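Local coordinates for inositol-1-monophosphatase (Nostoc sp., PDB 5ZHH), which probably hydrolyses inositol monophosphates to free inositol and phosphate, as a member of the metal-dependent inositol monophosphatase family, at residues 244-249 / 254-259; 215-220 / 238-243; 197-202 / 220-225; 126-131 / 191-196; 2-7 / 114-119. One frame throughout, in Å; residues are numbered along the deposited sequence.

Contact 1. Residues 244-249 / 254-259; sequences RILATN and DNLSRA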
# COMPACT_ATOMS: atom_id res chain seq x y z
N ARG A 244 30.21 17.87 -8.58
CA ARG A 244 29.83 18.49 -7.33
C ARG A 244 28.49 19.19 -7.49
O ARG A 244 28.21 19.78 -8.54
CB ARG A 244 30.88 19.50 -6.84
CG ARG A 244 32.26 18.90 -6.70
CD ARG A 244 33.31 19.91 -6.27
NE ARG A 244 34.43 19.20 -5.66
CZ ARG A 244 34.78 19.29 -4.38
NH1 ARG A 244 34.12 20.10 -3.56
NH2 ARG A 244 35.81 18.59 -3.93
N ILE A 245 27.67 19.11 -6.45
CA ILE A 245 26.32 19.66 -6.48
C ILE A 245 25.97 20.19 -5.10
O ILE A 245 26.30 19.58 -4.08
CB ILE A 245 25.30 18.62 -6.98
CG1 ILE A 245 23.90 19.23 -7.01
CG2 ILE A 245 25.35 17.37 -6.09
CD1 ILE A 245 22.86 18.40 -7.78
N LEU A 246 25.32 21.35 -5.07
CA LEU A 246 24.72 21.92 -3.86
C LEU A 246 23.26 22.19 -4.16
O LEU A 246 22.95 22.97 -5.07
CB LEU A 246 25.43 23.21 -3.44
CG LEU A 246 24.74 24.04 -2.35
CD1 LEU A 246 24.64 23.22 -1.06
CD2 LEU A 246 25.50 25.34 -2.10
N ALA A 247 22.36 21.54 -3.43
CA ALA A 247 20.93 21.55 -3.77
C ALA A 247 20.11 21.76 -2.51
O ALA A 247 20.16 20.93 -1.59
CB ALA A 247 20.54 20.24 -4.45
N THR A 248 19.35 22.86 -2.45
CA THR A 248 18.67 23.24 -1.21
C THR A 248 17.28 23.76 -1.51
O THR A 248 16.88 23.92 -2.67
CB THR A 248 19.44 24.32 -0.44
OG1 THR A 248 19.30 25.57 -1.11
CG2 THR A 248 20.93 23.97 -0.31
N ASN A 249 16.55 24.07 -0.43
CA ASN A 249 15.26 24.73 -0.52
C ASN A 249 15.35 26.17 -0.98
O ASN A 249 14.31 26.80 -1.17
CB ASN A 249 14.52 24.68 0.83
CG ASN A 249 15.25 25.45 1.95
OD1 ASN A 249 16.24 26.15 1.71
ND2 ASN A 249 14.74 25.31 3.18
N ASP A 254 22.44 30.19 0.67
CA ASP A 254 23.61 31.02 0.93
C ASP A 254 24.31 30.60 2.21
O ASP A 254 25.55 30.67 2.30
CB ASP A 254 23.21 32.49 0.98
CG ASP A 254 22.16 32.78 2.05
OD1 ASP A 254 21.41 31.85 2.41
OD2 ASP A 254 22.08 33.95 2.50
N ASN A 255 23.55 30.19 3.23
CA ASN A 255 24.15 29.79 4.49
C ASN A 255 24.93 28.49 4.33
O ASN A 255 26.05 28.36 4.84
CB ASN A 255 23.07 29.62 5.56
CG ASN A 255 22.27 30.89 5.79
OD1 ASN A 255 21.04 30.86 5.81
ND2 ASN A 255 22.95 32.02 5.98
N LEU A 256 24.36 27.52 3.63
CA LEU A 256 25.06 26.26 3.41
C LEU A 256 26.27 26.46 2.52
O LEU A 256 27.33 25.86 2.75
CB LEU A 256 24.09 25.22 2.83
CG LEU A 256 24.60 23.80 2.61
CD1 LEU A 256 25.38 23.29 3.81
CD2 LEU A 256 23.42 22.88 2.30
N SER A 257 26.15 27.30 1.49
CA SER A 257 27.30 27.57 0.63
C SER A 257 28.44 28.18 1.44
O SER A 257 29.60 27.77 1.29
CB SER A 257 26.88 28.50 -0.52
OG SER A 257 27.98 28.84 -1.33
N ARG A 258 28.14 29.13 2.32
CA ARG A 258 29.17 29.73 3.17
C ARG A 258 29.85 28.67 4.03
O ARG A 258 31.08 28.64 4.14
CB ARG A 258 28.56 30.82 4.06
CG ARG A 258 29.58 31.35 5.09
CD ARG A 258 29.04 32.47 5.98
NE ARG A 258 28.16 32.00 7.05
CZ ARG A 258 28.59 31.63 8.26
NH1 ARG A 258 29.89 31.63 8.54
NH2 ARG A 258 27.71 31.23 9.17
N ALA A 259 29.07 27.78 4.65
CA ALA A 259 29.66 26.72 5.46
C ALA A 259 30.58 25.84 4.63
O ALA A 259 31.67 25.46 5.09
CB ALA A 259 28.56 25.89 6.12
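L246 meets L256 where helix 253-261 lies on one face of strand 245-248. Methyl CD1 of L246 touches CD2 of L256 at 3.6 Å, and the two side chains lie alongside each other, running opposite ways. The second branch, CD2 of L246, rests 3.8 Å from CB of S257, next to the helix backbone. With CG anti to the backbone N (chi1 169°), L246 splits its two methyls between neighbouring helix residues. T248, two positions along the strand and therefore on the same face, adds its methyl CG2 at 3.8 Å from CD2 of L256, so this one leucine methyl bears on both strand side chains.

No hydrogen bond joins the two segments; their polar groups are tied elsewhere. The hydroxyl of T248 is bonded to H253 and to the backbone of G250, which fixes its rotation and leaves CG2 for the helix. OG of S257 is bonded to O of Y233 and OG of S235. Further out, L178 of helix 172-181 packs on L256, while I245 and A247, on the other face of the strand, touch helix 213-225. The strand and helix axes run at 149°, close to antiparallel, and 9.4 Å apart. A short connection folds the helix back over its strand, the outer helical layer resting on the five-stranded sheet, as in the layered alpha/beta inositol monophosphatase fold.

Contact 2. Residues 215-220 / 238-243; sequences DVVAGV and LKIATG
V216 is the first residue of helix segment 215-220 to reach I240. Its CG2 meets CG2 of I240 at 4.1 Å, the two side chains pointing at each other tip to tip. V216 sets CG1 anti to the carbonyl carbon (chi1 -58°), which leaves CG2 between the backbone N and the carbonyl carbon, facing I240. One residue on, V217 takes the other end of the same isoleucine: its CG2 lies 4.2 Å from CD1 of I240, and the side chains cross at about a right angle. I240 therefore spans two consecutive valines, CG2 on one and the end of its long branch on the other. V217 also touches P114 and L109, in strands of the large sheet.

A turn later, V220 changes partner. Its CG2 comes within 4.0 Å of CD2 of L238, again tip to tip. V220 and L238 both touch I245 and V230, so the pair is continuous with the side chains of the five-stranded sheet.

All the contacts across the two segments are apolar and none is especially close. The shape of 238-243 is set from within. Bonds from N of T242 to O of K239 (2.9 Å) and from N of G243 to O of I240 (2.8 Å) hold the 3-10 turn 240-242, and G243, with positive phi, leads toward strand 245-248. This loop packs on the side of the helix that lies between the two sheets. Near the helix start, the carboxylate of D215 lies close to those of D87 and D90, consistent with the family metal site.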
# COMPACT_ATOMS: atom_id res chain seq x y z
N ASP A 215 22.84 10.49 -12.00
CA ASP A 215 22.41 10.56 -10.60
C ASP A 215 21.57 11.80 -10.32
O ASP A 215 20.77 11.79 -9.37
CB ASP A 215 23.62 10.58 -9.65
CG ASP A 215 24.43 9.29 -9.67
OD1 ASP A 215 23.86 8.20 -9.91
OD2 ASP A 215 25.65 9.38 -9.39
N VAL A 216 21.76 12.89 -11.06
CA VAL A 216 21.27 14.19 -10.60
C VAL A 216 20.34 14.89 -11.59
O VAL A 216 19.58 15.77 -11.17
CB VAL A 216 22.43 15.13 -10.22
CG1 VAL A 216 23.29 14.50 -9.13
CG2 VAL A 216 23.27 15.48 -11.44
N VAL A 217 20.36 14.56 -12.89
CA VAL A 217 19.65 15.37 -13.87
C VAL A 217 18.15 15.41 -13.55
O VAL A 217 17.54 16.49 -13.50
CB VAL A 217 19.91 14.85 -15.30
CG1 VAL A 217 18.89 15.43 -16.28
CG2 VAL A 217 21.32 15.22 -15.73
N ALA A 218 17.54 14.25 -13.31
CA ALA A 218 16.12 14.22 -13.00
C ALA A 218 15.81 15.00 -11.72
O ALA A 218 14.85 15.78 -11.67
CB ALA A 218 15.62 12.79 -12.87
N GLY A 219 16.64 14.82 -10.68
CA GLY A 219 16.39 15.48 -9.41
C GLY A 219 16.58 16.98 -9.47
O GLY A 219 15.92 17.72 -8.74
N VAL A 220 17.47 17.45 -10.35
CA VAL A 220 17.74 18.89 -10.42
C VAL A 220 16.49 19.64 -10.89
O VAL A 220 16.09 20.64 -10.27
CB VAL A 220 18.95 19.17 -11.33
CG1 VAL A 220 18.99 20.63 -11.74
CG2 VAL A 220 20.25 18.80 -10.60
N LEU A 238 25.67 25.50 -11.48
CA LEU A 238 25.94 24.07 -11.45
C LEU A 238 26.77 23.65 -12.65
O LEU A 238 26.48 24.04 -13.79
CB LEU A 238 24.62 23.30 -11.43
CG LEU A 238 24.73 21.77 -11.49
CD1 LEU A 238 25.34 21.27 -10.21
CD2 LEU A 238 23.35 21.15 -11.72
N LYS A 239 27.81 22.85 -12.39
CA LYS A 239 28.64 22.24 -13.43
C LYS A 239 28.69 20.74 -13.13
O LYS A 239 29.55 20.27 -12.39
CB LYS A 239 30.04 22.86 -13.47
CG LYS A 239 30.07 24.35 -13.77
CD LYS A 239 29.61 24.61 -15.20
CE LYS A 239 29.59 26.10 -15.52
NZ LYS A 239 28.47 26.46 -16.44
N ILE A 240 27.77 20.00 -13.75
CA ILE A 240 27.63 18.58 -13.46
C ILE A 240 28.91 17.83 -13.78
O ILE A 240 29.27 16.87 -13.09
CB ILE A 240 26.41 18.01 -14.22
CG1 ILE A 240 25.13 18.69 -13.72
CG2 ILE A 240 26.31 16.51 -14.04
CD1 ILE A 240 23.88 18.31 -14.50
N ALA A 241 29.65 18.28 -14.80
CA ALA A 241 30.89 17.62 -15.19
C ALA A 241 31.91 17.61 -14.06
O ALA A 241 32.78 16.74 -14.02
CB ALA A 241 31.48 18.28 -16.43
N THR A 242 31.84 18.58 -13.15
CA THR A 242 32.74 18.59 -12.00
C THR A 242 32.38 17.56 -10.95
O THR A 242 33.20 17.30 -10.06
CB THR A 242 32.76 19.98 -11.35
OG1 THR A 242 31.48 20.25 -10.77
CG2 THR A 242 33.10 21.06 -12.37
N GLY A 243 31.19 16.97 -11.03
CA GLY A 243 30.75 15.99 -10.06
C GLY A 243 30.33 16.55 -8.72
O GLY A 243 30.06 15.76 -7.80

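Contact 3. Residues 197-202 / 220-225; sequences HVACGR and VILLEE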
# COMPACT_ATOMS: atom_id res chain seq x y z
N HIS A 197 14.07 14.19 -1.89
CA HIS A 197 13.73 14.57 -0.52
C HIS A 197 13.89 16.06 -0.27
O HIS A 197 13.15 16.63 0.54
CB HIS A 197 14.59 13.79 0.48
CG HIS A 197 14.25 12.33 0.55
ND1 HIS A 197 13.28 11.75 -0.22
CD2 HIS A 197 14.77 11.34 1.31
CE1 HIS A 197 13.21 10.46 0.05
NE2 HIS A 197 14.10 10.19 0.99
N VAL A 198 14.85 16.72 -0.92
CA VAL A 198 14.86 18.18 -0.87
C VAL A 198 13.62 18.73 -1.56
O VAL A 198 12.98 19.68 -1.09
CB VAL A 198 16.15 18.76 -1.48
CG1 VAL A 198 16.23 20.27 -1.23
CG2 VAL A 198 17.38 18.09 -0.90
N ALA A 199 13.25 18.13 -2.69
CA ALA A 199 12.14 18.66 -3.49
C ALA A 199 10.82 18.66 -2.72
O ALA A 199 10.01 19.58 -2.87
CB ALA A 199 12.00 17.85 -4.78
N CYS A 200 10.59 17.65 -1.88
CA CYS A 200 9.33 17.59 -1.15
C CYS A 200 9.46 18.06 0.30
O CYS A 200 8.50 17.93 1.07
CB CYS A 200 8.74 16.18 -1.20
SG CYS A 200 9.73 14.88 -0.45
N GLY A 201 10.61 18.61 0.69
CA GLY A 201 10.77 19.24 1.98
C GLY A 201 11.15 18.33 3.13
O GLY A 201 11.20 18.79 4.27
N ARG A 202 11.47 17.06 2.86
CA ARG A 202 11.86 16.15 3.93
C ARG A 202 13.24 16.47 4.48
O ARG A 202 13.55 16.13 5.62
CB ARG A 202 11.82 14.71 3.42
CG ARG A 202 10.39 14.18 3.21
CD ARG A 202 10.42 12.92 2.37
NE ARG A 202 9.07 12.42 2.10
CZ ARG A 202 8.81 11.30 1.45
NH1 ARG A 202 7.55 10.92 1.24
NH2 ARG A 202 9.80 10.54 1.00
N VAL A 220 17.47 17.45 -10.35
CA VAL A 220 17.74 18.89 -10.42
C VAL A 220 16.49 19.64 -10.89
O VAL A 220 16.09 20.64 -10.27
CB VAL A 220 18.95 19.17 -11.33
CG1 VAL A 220 18.99 20.63 -11.74
CG2 VAL A 220 20.25 18.80 -10.60
N ILE A 221 15.86 19.18 -11.97
CA ILE A 221 14.68 19.89 -12.46
C ILE A 221 13.51 19.70 -11.51
O ILE A 221 12.73 20.64 -11.28
CB ILE A 221 14.34 19.47 -13.91
CG1 ILE A 221 13.13 20.26 -14.42
CG2 ILE A 221 14.05 17.98 -14.02
CD1 ILE A 221 13.35 21.78 -14.46
N LEU A 222 13.37 18.51 -10.93
CA LEU A 222 12.36 18.28 -9.90
C LEU A 222 12.48 19.29 -8.77
O LEU A 222 11.50 19.92 -8.37
CB LEU A 222 12.50 16.86 -9.34
CG LEU A 222 11.47 16.48 -8.28
CD1 LEU A 222 10.12 16.20 -8.95
CD2 LEU A 222 11.93 15.27 -7.47
N LEU A 223 13.70 19.47 -8.26
CA LEU A 223 13.91 20.37 -7.14
C LEU A 223 13.64 21.81 -7.55
O LEU A 223 13.00 22.57 -6.82
CB LEU A 223 15.33 20.22 -6.60
CG LEU A 223 15.76 21.20 -5.52
CD1 LEU A 223 14.79 21.13 -4.36
CD2 LEU A 223 17.17 20.88 -5.03
N GLU A 224 14.11 22.21 -8.74
CA GLU A 224 13.87 23.57 -9.20
C GLU A 224 12.39 23.85 -9.38
O GLU A 224 11.90 24.92 -8.98
CB GLU A 224 14.64 23.83 -10.50
CG GLU A 224 16.16 23.86 -10.29
CD GLU A 224 16.92 24.07 -11.59
OE1 GLU A 224 18.01 24.67 -11.55
OE2 GLU A 224 16.42 23.64 -12.65
N GLU A 225 11.65 22.91 -9.96
CA GLU A 225 10.20 23.08 -10.11
C GLU A 225 9.51 23.14 -8.76
O GLU A 225 8.47 23.79 -8.62
CB GLU A 225 9.62 21.96 -10.97
CG GLU A 225 9.81 22.17 -12.47
CD GLU A 225 9.14 23.44 -12.97
OE1 GLU A 225 7.91 23.58 -12.78
OE2 GLU A 225 9.84 24.30 -13.55
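Two helices sandwiched between the sheets of the inositol monophosphatase fold meet here, the end of helix 191-199 against the last turns of helix 213-225. The approach is close: the CA atoms of A199 and L223 are only 4.4 Å apart, a spacing allowed by the small side chain of A199. Methyl CD1 of L223 lies 3.7 Å from CA of A199, so the leucine bears on the backbone itself. The same methyl touches CG1 of V198 at 3.6 Å, and L223 crosses V198 obliquely. L223 has CG anti to its N (chi1 174°), a rotation that brings the branched end toward helix 191-199 although the CB bond points neither at that helix nor away from it.

L222 takes the neighbouring position. Its CD2 lies 3.7 Å from CB of A199, so A199 meets both leucines, CD2 of L222 on its CB and CD1 of L223 on its CA. Beyond the pair, L223 touches A247 of the five-stranded sheet, while L222 reaches F128 and A136 of the larger one.

C200 is the first residue to leave the helix, and G201 follows with positive phi (86°), where a side chain would run into the carbonyl O of C200. R202 then carries its guanidinium group away to a salt bridge with E126 and packs on Q98 of the second subunit. E225, at the far end of the other helix, accepts from the backbone N of G133 and G135. No hydrogen bond crosses the interface, a van der Waals contact between apolar groups; R202 and E225 find their polar partners outside it.

Contact 4. Residues 126-131 / 191-196; sequences ELFRGA and AALDLA
The CA atoms of F128, in strand 126-131, and A196, in helix 191-199, are 6.8 Å apart, with the CB bonds of both residues pointing across the gap. The pairing belongs to the layered alpha/beta architecture of the inositol monophosphatase family, in which helices lie on the large mixed sheet. F128 leaves the strand with CG anti to its carbonyl carbon (chi1 -61°), and a second torsion near 90° (87°) turns the broad side of the ring to the helix.

A196 answers with its methyl. CB stands 3.6 Å from the centroid of the F128 ring and just 5° off the ring normal, a CH-pi contact centred over one face. L193, one turn earlier on the helix, adds a looser touch: its CD2 lies 4.4 Å from CE1 of F128, approaching obliquely. This methyl comes to the ring although the CB bond of L193 is not aimed at the strand. L193 also packs on I119 of the adjoining strand.

C200, I143, L222 and R138 also touch F128. E126, on the same side of the strand as F128, packs on F123 of the second subunit. R129 points to the other side, where its NE is bonded to T12 and its side chain packs on E13 of the third subunit. Within the CH-pi pair, CB of A196 is nearly equidistant from the ring atoms, from 3.8 Å at CG to 4.0 Å at CZ of F128.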
# COMPACT_ATOMS: atom_id res chain seq x y z
N GLU A 126 6.97 5.53 -4.41
CA GLU A 126 6.95 6.99 -4.45
C GLU A 126 7.45 7.46 -5.80
O GLU A 126 8.60 7.20 -6.17
CB GLU A 126 7.79 7.58 -3.31
CG GLU A 126 7.15 7.36 -1.95
CD GLU A 126 7.79 8.19 -0.86
OE1 GLU A 126 7.07 8.58 0.08
OE2 GLU A 126 9.00 8.47 -0.97
N LEU A 127 6.58 8.15 -6.54
CA LEU A 127 6.83 8.58 -7.91
C LEU A 127 6.99 10.10 -7.91
O LEU A 127 6.02 10.82 -7.71
CB LEU A 127 5.68 8.13 -8.81
CG LEU A 127 5.71 8.59 -10.26
CD1 LEU A 127 6.93 8.00 -10.95
CD2 LEU A 127 4.41 8.16 -10.98
N PHE A 128 8.22 10.57 -8.13
CA PHE A 128 8.49 12.00 -8.19
C PHE A 128 8.58 12.43 -9.65
O PHE A 128 9.27 11.79 -10.45
CB PHE A 128 9.80 12.35 -7.46
CG PHE A 128 9.78 12.01 -5.99
CD1 PHE A 128 10.14 10.74 -5.54
CD2 PHE A 128 9.41 12.96 -5.05
CE1 PHE A 128 10.12 10.42 -4.19
CE2 PHE A 128 9.40 12.66 -3.69
CZ PHE A 128 9.75 11.38 -3.26
N ARG A 129 7.88 13.50 -10.00
CA ARG A 129 7.80 13.93 -11.39
C ARG A 129 7.90 15.45 -11.46
O ARG A 129 7.28 16.16 -10.67
CB ARG A 129 6.49 13.46 -12.04
CG ARG A 129 6.45 11.95 -12.29
CD ARG A 129 5.02 11.46 -12.50
NE ARG A 129 4.34 12.06 -13.65
CZ ARG A 129 3.42 13.01 -13.54
NH1 ARG A 129 3.10 13.48 -12.34
NH2 ARG A 129 2.82 13.50 -14.62
N GLY A 130 8.69 15.93 -12.41
CA GLY A 130 8.83 17.36 -12.62
C GLY A 130 9.27 17.65 -14.04
O GLY A 130 9.97 16.86 -14.67
N ALA A 131 8.84 18.81 -14.53
CA ALA A 131 9.27 19.29 -15.84
C ALA A 131 9.18 20.81 -15.84
O ALA A 131 8.33 21.39 -15.16
CB ALA A 131 8.42 18.70 -16.97
N ALA A 191 21.60 9.32 -4.28
CA ALA A 191 21.65 10.74 -4.59
C ALA A 191 20.35 11.23 -5.24
O ALA A 191 19.89 12.34 -4.97
CB ALA A 191 22.85 11.04 -5.49
N ALA A 192 19.75 10.40 -6.11
CA ALA A 192 18.49 10.82 -6.74
C ALA A 192 17.39 10.98 -5.70
O ALA A 192 16.65 11.97 -5.72
CB ALA A 192 18.08 9.81 -7.82
N LEU A 193 17.27 10.02 -4.78
CA LEU A 193 16.28 10.15 -3.72
C LEU A 193 16.61 11.31 -2.79
O LEU A 193 15.69 11.95 -2.26
CB LEU A 193 16.15 8.85 -2.93
CG LEU A 193 15.36 7.76 -3.67
CD1 LEU A 193 15.31 6.46 -2.87
CD2 LEU A 193 13.94 8.25 -3.99
N ASP A 194 17.89 11.59 -2.56
CA ASP A 194 18.24 12.75 -1.75
C ASP A 194 17.70 14.03 -2.39
O ASP A 194 17.10 14.86 -1.70
CB ASP A 194 19.75 12.83 -1.54
CG ASP A 194 20.28 11.70 -0.66
OD1 ASP A 194 19.47 11.11 0.09
OD2 ASP A 194 21.50 11.44 -0.68
N LEU A 195 17.87 14.18 -3.71
CA LEU A 195 17.31 15.34 -4.40
C LEU A 195 15.79 15.38 -4.29
O LEU A 195 15.20 16.44 -4.05
CB LEU A 195 17.75 15.31 -5.86
CG LEU A 195 19.23 15.70 -6.04
CD1 LEU A 195 19.78 15.17 -7.35
CD2 LEU A 195 19.34 17.21 -5.99
N ALA A 196 15.14 14.22 -4.47
CA ALA A 196 13.70 14.14 -4.31
C ALA A 196 13.26 14.52 -2.90
O ALA A 196 12.19 15.11 -2.72
CB ALA A 196 13.21 12.74 -4.66

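Contact 5. Residues 2-7 / 114-119; sequences TNLQTF and PQVGVI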
# COMPACT_ATOMS: atom_id res chain seq x y z
N THR A 2 3.04 20.51 -22.46
CA THR A 2 2.63 19.88 -23.71
C THR A 2 3.84 19.27 -24.42
O THR A 2 3.93 18.04 -24.54
CB THR A 2 1.89 20.85 -24.64
OG1 THR A 2 0.62 21.17 -24.06
CG2 THR A 2 1.69 20.21 -26.02
N ASN A 3 4.74 20.10 -24.95
CA ASN A 3 5.95 19.54 -25.52
C ASN A 3 6.72 18.78 -24.45
O ASN A 3 7.02 17.59 -24.60
CB ASN A 3 6.81 20.67 -26.11
CG ASN A 3 7.80 20.18 -27.16
OD1 ASN A 3 8.11 18.99 -27.24
ND2 ASN A 3 8.32 21.11 -27.96
N LEU A 4 6.96 19.43 -23.31
CA LEU A 4 7.63 18.78 -22.19
C LEU A 4 6.72 17.75 -21.53
O LEU A 4 7.21 16.76 -20.97
CB LEU A 4 8.10 19.82 -21.17
CG LEU A 4 9.22 20.69 -21.73
CD1 LEU A 4 9.67 21.74 -20.72
CD2 LEU A 4 10.39 19.83 -22.18
N GLN A 5 5.41 17.98 -21.56
CA GLN A 5 4.46 17.03 -20.99
C GLN A 5 4.53 15.68 -21.71
O GLN A 5 4.42 14.63 -21.07
CB GLN A 5 3.05 17.60 -21.05
CG GLN A 5 2.00 16.74 -20.38
CD GLN A 5 2.11 16.78 -18.87
OE1 GLN A 5 2.03 17.85 -18.26
NE2 GLN A 5 2.30 15.62 -18.25
N THR A 6 4.71 15.71 -23.03
CA THR A 6 4.87 14.46 -23.77
C THR A 6 6.12 13.71 -23.32
O THR A 6 6.08 12.49 -23.11
CB THR A 6 4.93 14.76 -25.27
OG1 THR A 6 3.66 15.26 -25.70
CG2 THR A 6 5.27 13.50 -26.07
N PHE A 7 7.24 14.43 -23.13
CA PHE A 7 8.45 13.80 -22.61
C PHE A 7 8.21 13.24 -21.22
O PHE A 7 8.64 12.12 -20.91
CB PHE A 7 9.59 14.82 -22.57
CG PHE A 7 9.98 15.35 -23.91
CD1 PHE A 7 9.88 14.56 -25.04
CD2 PHE A 7 10.44 16.65 -24.05
CE1 PHE A 7 10.23 15.05 -26.28
CE2 PHE A 7 10.81 17.15 -25.29
CZ PHE A 7 10.70 16.35 -26.41
N PRO A 114 18.89 20.38 -17.55
CA PRO A 114 17.83 19.49 -17.07
C PRO A 114 16.45 20.13 -17.21
O PRO A 114 16.21 21.23 -16.72
CB PRO A 114 18.19 19.27 -15.59
CG PRO A 114 19.67 19.59 -15.51
CD PRO A 114 19.89 20.69 -16.51
N GLN A 115 15.55 19.42 -17.89
CA GLN A 115 14.21 19.95 -18.15
C GLN A 115 13.08 18.99 -17.84
O GLN A 115 11.94 19.45 -17.67
CB GLN A 115 14.09 20.39 -19.62
CG GLN A 115 14.92 21.61 -19.98
CD GLN A 115 14.33 22.90 -19.43
OE1 GLN A 115 13.50 23.54 -20.07
NE2 GLN A 115 14.78 23.30 -18.24
N VAL A 116 13.32 17.68 -17.79
CA VAL A 116 12.31 16.69 -17.43
C VAL A 116 12.94 15.70 -16.47
O VAL A 116 14.05 15.22 -16.71
CB VAL A 116 11.74 15.95 -18.66
CG1 VAL A 116 10.70 14.93 -18.23
CG2 VAL A 116 11.16 16.93 -19.66
N GLY A 117 12.21 15.36 -15.41
CA GLY A 117 12.75 14.42 -14.45
C GLY A 117 11.70 13.52 -13.83
O GLY A 117 10.64 13.98 -13.40
N VAL A 118 12.00 12.22 -13.78
CA VAL A 118 11.18 11.26 -13.06
C VAL A 118 12.09 10.41 -12.19
O VAL A 118 13.10 9.89 -12.66
CB VAL A 118 10.36 10.36 -14.00
CG1 VAL A 118 9.56 9.37 -13.19
CG2 VAL A 118 9.41 11.20 -14.87
N ILE A 119 11.73 10.29 -10.91
CA ILE A 119 12.45 9.46 -9.95
C ILE A 119 11.43 8.57 -9.27
O ILE A 119 10.47 9.07 -8.68
CB ILE A 119 13.22 10.32 -8.92
CG1 ILE A 119 14.27 11.16 -9.64
CG2 ILE A 119 13.87 9.44 -7.85
CD1 ILE A 119 14.85 12.29 -8.79
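A classic beta bulge brings two consecutive residues of one strand, Q115 and V116, to the helix that starts the chain. Both residues face L108 of the neighbouring strand, and both CB bonds point toward helix 3-25, which an unbroken strand would not normally allow for adjacent positions.

V116 carries the apolar part. Its CG2 lies anti to the carbonyl carbon, the other methyl being anti to the backbone N (chi1 180°), and meets two helix residues one turn apart. CD2 of L4 is 3.9 Å away, the two side chains passing side by side, head to tail, and CB of F7 is also 3.9 Å from this methyl. V116 CG2 sits at the edge of the F7 ring, near its plane. The CB of F7 points to the strand but the ring leads away, into an aromatic group with F62, Y82 and H65; its contact with F62 is edge-to-face.

Q115 takes a lesser part. Its OE1 is 4.3 Å from CD1 of L4, a loose contact and no bond. NE2 of Q115 turns back on its own strand to O of P114, 2.9 Å away with an N-H...O angle of 159°. The donor stands above the carbonyl plane, 37° out of it, and this link folds the side chain against the strand.

On the far side of the helix, T6 is hydrogen-bonded to R60 of the third subunit. The axes of helix and strand are 8.8 Å apart and run 35° from parallel: an N-terminal helix laid along the outer face of the large sheet, as in the inositol monophosphatase fold.

In the fold
Contacts 2, 3 and 4 form the middle of the molecule, their centres 7 to 9 Å from the chain centre, while contacts 1 and 5 lie about 15 Å out and do not touch. Contacts 2 and 3 share helix 213-225 and contacts 3 and 4 helix 191-199, a helical layer between the five-stranded sheet of contact 1 and the eight-stranded sheet of contacts 4 and 5. The latter two lie on opposite faces of adjacent strands. All five are mainly apolar, without hydrogen bonds across them: aliphatic in 1 to 3, with a ring face in 4 and a ring edge in 5. Touching residues are all buried in contacts 1, 3 and 4, partly exposed in the loop of 2 and in 5.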